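Local atomic coordinates of Trypsin/chymotrypsin inhibitor (PDB entry 5YCZ), a protein that inhibits the serine proteases trypsin and alpha-chymotrypsin as a plant Kunitz-type inhibitor that forms a homodimer. Residues A[111-116]-A[135-140]; A[130-135]-A[171-176]. All coordinates share one frame; numbering follows the deposited sequence.

Contact 1 of 2, residues A[111-116]-A[135-140]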
loop_
_atom_site.group_PDB
_atom_site.type_symbol
_atom_site.label_atom_id
_atom_site.label_comp_id
_atom_site.label_asym_id
_atom_site.label_seq_id
_atom_site.Cartn_x
_atom_site.Cartn_y
_atom_site.Cartn_z
ATOM N N PRO A 111 11.649 -7.294 19.420
ATOM C CA PRO A 111 10.362 -6.609 19.307
ATOM C C PRO A 111 10.378 -5.675 18.109
ATOM O O PRO A 111 11.411 -5.106 17.764
ATOM C CB PRO A 111 10.266 -5.833 20.625
ATOM C CG PRO A 111 11.687 -5.547 20.965
ATOM C CD PRO A 111 12.462 -6.756 20.523
ATOM N N HIS A 112 9.224 -5.521 17.465
ATOM C CA HIS A 112 9.129 -4.694 16.266
ATOM C C HIS A 112 7.819 -3.926 16.280
ATOM O O HIS A 112 6.748 -4.530 16.394
ATOM C CB HIS A 112 9.225 -5.546 15.000
ATOM C CG HIS A 112 9.625 -4.768 13.792
ATOM N ND1 HIS A 112 10.714 -3.924 13.785
ATOM C CD2 HIS A 112 9.057 -4.666 12.566
ATOM C CE1 HIS A 112 10.806 -3.346 12.598
ATOM N NE2 HIS A 112 9.814 -3.780 11.839
ATOM N N ASN A 113 7.899 -2.608 16.117
ATOM C CA ASN A 113 6.763 -1.741 16.425
ATOM C C ASN A 113 5.707 -1.681 15.332
ATOM O O ASN A 113 4.693 -0.988 15.512
ATOM C CB ASN A 113 7.250 -0.332 16.722
ATOM C CG ASN A 113 7.920 -0.239 18.053
ATOM O OD1 ASN A 113 8.991 0.369 18.199
ATOM N ND2 ASN A 113 7.303 -0.860 19.047
ATOM N N SER A 114 5.900 -2.362 14.211
ATOM C CA SER A 114 4.829 -2.466 13.235
ATOM C C SER A 114 3.966 -3.714 13.436
ATOM O O SER A 114 3.120 -4.011 12.587
ATOM C CB SER A 114 5.398 -2.434 11.810
ATOM O OG SER A 114 6.636 -3.110 11.727
ATOM N N ARG A 115 4.140 -4.438 14.539
ATOM C CA ARG A 115 3.386 -5.663 14.771
ATOM C C ARG A 115 2.135 -5.355 15.585
ATOM O O ARG A 115 2.218 -4.905 16.735
ATOM C CB ARG A 115 4.237 -6.710 15.481
ATOM C CG ARG A 115 5.211 -7.436 14.579
ATOM C CD ARG A 115 6.433 -7.844 15.384
ATOM N NE ARG A 115 7.320 -8.692 14.607
ATOM C CZ ARG A 115 8.535 -9.061 15.001
ATOM N NH1 ARG A 115 9.014 -8.652 16.164
ATOM N NH2 ARG A 115 9.279 -9.824 14.215
ATOM N N PHE A 116 0.981 -5.624 14.996
ATOM C CA PHE A 116 -0.288 -5.459 15.675
ATOM C C PHE A 116 -1.002 -6.805 15.707
ATOM O O PHE A 116 -0.701 -7.707 14.919
ATOM C CB PHE A 116 -1.148 -4.393 14.978
ATOM C CG PHE A 116 -0.508 -3.043 14.935
ATOM C CD1 PHE A 116 0.462 -2.742 13.979
ATOM C CD2 PHE A 116 -0.856 -2.074 15.855
ATOM C CE1 PHE A 116 1.066 -1.497 13.939
ATOM C CE2 PHE A 116 -0.256 -0.823 15.827
ATOM C CZ PHE A 116 0.702 -0.525 14.862
ATOM N N VAL A 135 -1.209 -3.321 20.200
ATOM C CA VAL A 135 0.187 -3.128 19.825
ATOM C C VAL A 135 1.005 -4.257 20.453
ATOM O O VAL A 135 1.143 -4.315 21.675
ATOM C CB VAL A 135 0.685 -1.761 20.299
ATOM C CG1 VAL A 135 2.030 -1.441 19.689
ATOM C CG2 VAL A 135 -0.356 -0.703 19.985
ATOM N N CYS A 136 1.552 -5.163 19.641
ATOM C CA CYS A 136 2.231 -6.349 20.181
ATOM C C CYS A 136 3.618 -6.513 19.578
ATOM O O CYS A 136 3.809 -7.267 18.621
ATOM C CB CYS A 136 1.406 -7.618 19.954
ATOM S SG CYS A 136 -0.172 -7.669 20.838
ATOM N N PRO A 137 4.615 -5.840 20.135
ATOM C CA PRO A 137 5.954 -5.880 19.535
ATOM C C PRO A 137 6.514 -7.273 19.342
ATOM O O PRO A 137 7.388 -7.454 18.489
ATOM C CB PRO A 137 6.794 -5.075 20.530
ATOM C CG PRO A 137 5.838 -4.112 21.093
ATOM C CD PRO A 137 4.517 -4.829 21.193
ATOM N N CYS A 138 6.039 -8.272 20.071
ATOM C CA CYS A 138 6.581 -9.619 19.948
ATOM C C CYS A 138 5.678 -10.467 19.069
ATOM O O CYS A 138 4.472 -10.558 19.319
ATOM C CB CYS A 138 6.737 -10.271 21.319
ATOM S SG CYS A 138 8.035 -9.518 22.288
ATOM N N SER A 139 6.265 -11.102 18.056
ATOM C CA SER A 139 5.469 -11.933 17.164
ATOM C C SER A 139 4.736 -13.008 17.953
ATOM O O SER A 139 5.152 -13.413 19.044
ATOM C CB SER A 139 6.338 -12.578 16.088
ATOM O OG SER A 139 6.643 -11.665 15.044
ATOM N N THR A 140 3.615 -13.446 17.390
ATOM C CA THR A 140 2.781 -14.452 18.022
ATOM C C THR A 140 1.917 -15.104 16.954
ATOM O O THR A 140 1.654 -14.518 15.899
ATOM C CB THR A 140 1.931 -13.843 19.132
ATOM O OG1 THR A 140 1.481 -14.893 19.991
ATOM C CG2 THR A 140 0.754 -13.131 18.566
#
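The guanidinium of Arg115 lies between Ser139, whose OG and CB sit over one face, and CB of His112, offset toward the rim of the opposite face. At its edge, close to the guanidinium plane, NH1 donates to Pro137 O (3.1 Å), meeting that carbonyl almost head-on at a C=O...N angle of 162°. Ser139 OG is 3.1 Å from Arg115 NE, but lying above the plane it makes a polar contact and not a hydrogen bond. Pro137 O also accepts from His112 N (2.9 Å), which is tilted 20° from the carbonyl plane. Between the two prolines, Pro111 CB rests on Pro137 CB at 3.6 Å. Arg115 has CG beside its own backbone N (chi1 -78°), and from CG to NE the chain runs extended past Pro137. Farther along, Cys136 N donates to Arg115 O (3.0 Å), and Phe116 pairs with Val135 as an antiparallel non-hydrogen-bonded pair. Their side chains lie side by side on the same face of the sheet, with Val135 CG2 oblique to the Phe116 ring. Glu61 forms a salt bridge with Arg115 NE; NH1 also donates to Gly110 O, and NH2 to the carbonyls of Ser106 and Ala108. Arg115 is thus a buried cation ringed by carbonyl oxygens and one carboxylate, which probably keep it charged while it ties the turn at 112-115 to the cysteine-bearing loop.

Contact 2 of 2, residues A[130-135]-A[171-176]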
loop_
_atom_site.group_PDB
_atom_site.type_symbol
_atom_site.label_atom_id
_atom_site.label_comp_id
_atom_site.label_asym_id
_atom_site.label_seq_id
_atom_site.Cartn_x
_atom_site.Cartn_y
_atom_site.Cartn_z
ATOM N N ASP A 130 -17.332 -7.418 17.247
ATOM C CA ASP A 130 -16.519 -6.256 17.568
ATOM C C ASP A 130 -15.089 -6.680 17.829
ATOM O O ASP A 130 -14.825 -7.779 18.326
ATOM C CB ASP A 130 -17.052 -5.521 18.792
ATOM C CG ASP A 130 -18.472 -5.075 18.614
ATOM O OD1 ASP A 130 -19.095 -5.514 17.623
ATOM O OD2 ASP A 130 -18.952 -4.277 19.454
ATOM N N TYR A 131 -14.156 -5.800 17.483
ATOM C CA TYR A 131 -12.758 -6.107 17.696
ATOM C C TYR A 131 -12.044 -4.872 18.205
ATOM O O TYR A 131 -12.580 -3.759 18.216
ATOM C CB TYR A 131 -12.110 -6.644 16.419
ATOM C CG TYR A 131 -12.759 -7.912 15.899
ATOM C CD1 TYR A 131 -12.249 -9.164 16.233
ATOM C CD2 TYR A 131 -13.887 -7.859 15.075
ATOM C CE1 TYR A 131 -12.845 -10.327 15.765
ATOM C CE2 TYR A 131 -14.492 -9.022 14.605
ATOM C CZ TYR A 131 -13.969 -10.248 14.957
ATOM O OH TYR A 131 -14.562 -11.392 14.495
ATOM N N GLN A 132 -10.828 -5.094 18.670
ATOM C CA GLN A 132 -9.893 -4.024 18.957
ATOM C C GLN A 132 -8.548 -4.385 18.334
ATOM O O GLN A 132 -8.322 -5.524 17.905
ATOM C CB GLN A 132 -9.740 -3.806 20.457
ATOM C CG GLN A 132 -11.009 -3.893 21.243
ATOM C CD GLN A 132 -10.733 -4.380 22.642
ATOM O OE1 GLN A 132 -9.749 -5.091 22.874
ATOM N NE2 GLN A 132 -11.588 -3.996 23.589
ATOM N N ILE A 133 -7.647 -3.403 18.286
ATOM C CA ILE A 133 -6.282 -3.602 17.821
ATOM C C ILE A 133 -5.342 -3.450 19.000
ATOM O O ILE A 133 -5.471 -2.516 19.802
ATOM C CB ILE A 133 -5.917 -2.613 16.716
ATOM C CG1 ILE A 133 -6.945 -2.748 15.594
ATOM C CG2 ILE A 133 -4.479 -2.849 16.260
ATOM C CD1 ILE A 133 -6.448 -2.254 14.265
ATOM N N GLU A 134 -4.404 -4.370 19.111
ATOM C CA GLU A 134 -3.402 -4.307 20.150
ATOM C C GLU A 134 -2.061 -4.063 19.499
ATOM O O GLU A 134 -1.823 -4.515 18.379
ATOM C CB GLU A 134 -3.374 -5.594 20.951
ATOM C CG GLU A 134 -4.575 -5.721 21.869
ATOM C CD GLU A 134 -4.239 -6.476 23.128
ATOM O OE1 GLU A 134 -3.662 -5.854 24.061
ATOM O OE2 GLU A 134 -4.535 -7.693 23.163
ATOM N N VAL A 135 -1.209 -3.321 20.200
ATOM C CA VAL A 135 0.187 -3.128 19.825
ATOM C C VAL A 135 1.005 -4.257 20.453
ATOM O O VAL A 135 1.143 -4.315 21.675
ATOM C CB VAL A 135 0.685 -1.761 20.299
ATOM C CG1 VAL A 135 2.030 -1.441 19.689
ATOM C CG2 VAL A 135 -0.356 -0.703 19.985
ATOM N N GLU A 171 -8.464 0.958 29.051
ATOM C CA GLU A 171 -9.851 0.919 29.506
ATOM C C GLU A 171 -10.829 1.345 28.416
ATOM O O GLU A 171 -11.935 0.806 28.341
ATOM C CB GLU A 171 -10.043 1.763 30.769
ATOM C CG GLU A 171 -11.509 1.809 31.328
ATOM C CD GLU A 171 -12.147 0.442 31.724
ATOM O OE1 GLU A 171 -13.224 0.461 32.372
ATOM O OE2 GLU A 171 -11.604 -0.644 31.401
ATOM N N SER A 172 -10.461 2.273 27.540
ATOM C CA SER A 172 -11.392 2.745 26.515
ATOM C C SER A 172 -10.861 2.462 25.119
ATOM O O SER A 172 -10.574 3.390 24.355
ATOM C CB SER A 172 -11.688 4.230 26.691
ATOM O OG SER A 172 -12.185 4.445 28.001
ATOM N N PRO A 173 -10.731 1.194 24.751
ATOM C CA PRO A 173 -10.264 0.871 23.406
ATOM C C PRO A 173 -11.236 1.340 22.328
ATOM O O PRO A 173 -12.455 1.367 22.509
ATOM C CB PRO A 173 -10.169 -0.657 23.436
ATOM C CG PRO A 173 -11.164 -1.058 24.434
ATOM C CD PRO A 173 -11.084 -0.026 25.500
ATOM N N HIS A 174 -10.681 1.706 21.179
ATOM C CA HIS A 174 -11.511 1.970 20.012
ATOM C C HIS A 174 -11.964 0.633 19.446
ATOM O O HIS A 174 -11.165 -0.101 18.855
ATOM C CB HIS A 174 -10.748 2.784 18.973
ATOM C CG HIS A 174 -11.562 3.127 17.763
ATOM N ND1 HIS A 174 -12.846 3.626 17.847
ATOM C CD2 HIS A 174 -11.269 3.057 16.441
ATOM C CE1 HIS A 174 -13.312 3.838 16.627
ATOM N NE2 HIS A 174 -12.374 3.504 15.758
ATOM N N THR A 175 -13.230 0.296 19.632
ATOM C CA THR A 175 -13.732 -0.940 19.057
ATOM C C THR A 175 -14.244 -0.682 17.652
ATOM O O THR A 175 -14.783 0.391 17.356
ATOM C CB THR A 175 -14.837 -1.521 19.928
ATOM O OG1 THR A 175 -15.721 -0.464 20.332
ATOM C CG2 THR A 175 -14.227 -2.138 21.166
ATOM N N ILE A 176 -14.068 -1.675 16.778
ATOM C CA ILE A 176 -14.319 -1.495 15.354
ATOM C C ILE A 176 -14.884 -2.771 14.744
ATOM O O ILE A 176 -14.712 -3.870 15.270
ATOM C CB ILE A 176 -13.037 -1.083 14.599
ATOM C CG1 ILE A 176 -11.905 -2.038 14.931
ATOM C CG2 ILE A 176 -12.627 0.331 14.954
ATOM C CD1 ILE A 176 -11.151 -2.475 13.738
HETATM O O HOH W 1 -8.736 -0.754 19.375
#
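Ile176 N donates to Tyr131 O at 2.9 Å, and the same carbonyl receives a CA-H...O contact from Thr175 CA (3.2 Å). The return bond, Tyr131 N to Ile176 O (3.0 Å), lies in the carbonyl plane, and together the two bonds make Tyr131 and Ile176 an antiparallel hydrogen-bonded pair. It is a single bridge: past it, toward His174, direct backbone bonding gives way to a water that accepts from Ile133 N and donates to His174 O (2.6 Å), carrying the link on between the diverging chains. Beside the bridge, the side chains of Gln132 and Thr175 lie side by side, pointing the same way, with Gln132 CG against Thr175 CG2 at 3.7 Å. Thr175 has CG2 anti to the carbonyl carbon and beside the backbone N, the rotation that sets this methyl against Gln132. Farther out, the side chains of Gln132 and Pro173 cross obliquely, Gln132 CD lying 3.8 Å from both CB and CG of Pro173. The Tyr131 ring turns away from the bridge and brings only its edge near Ile176 O; its hydroxyl is hydrogen-bonded to Leu5 N. Asp130 adds a salt bridge to Arg177, just beyond the bridge. Strand 131-135 otherwise pairs with strands 116-120 and 153-159, whereas Ile176 opens strand 176-180. A bridge from the start of strand 131-135 to the entry of this last strand is consistent with the beta-trefoil of Kunitz (STI) inhibitors, whose strands form a closed barrel capped by hairpins.

From the N terminus, the chain first reaches 111-116, which leads into strand 116-120, then turns back as strand 131-135. Contact 1 closes this hairpin excursion at the far end of strand 131-135, where the loop carrying Cys136 and Cys138 begins. Contact 2 closes a longer excursion, from the start of the same strand through strands 153-159 and 164-168 to the entry of strand 176-180. The closures cross, since 111-116, 130-135, 135-140 and 171-176 follow one another with the contacts' segments alternating, and Val135 belongs to both. They also touch directly, Phe116 packing on Ile133 and Glu134. Strand 131-135 is therefore held near one end to the last strand and at the other to segment 111-116, at the entry of strand 116-120.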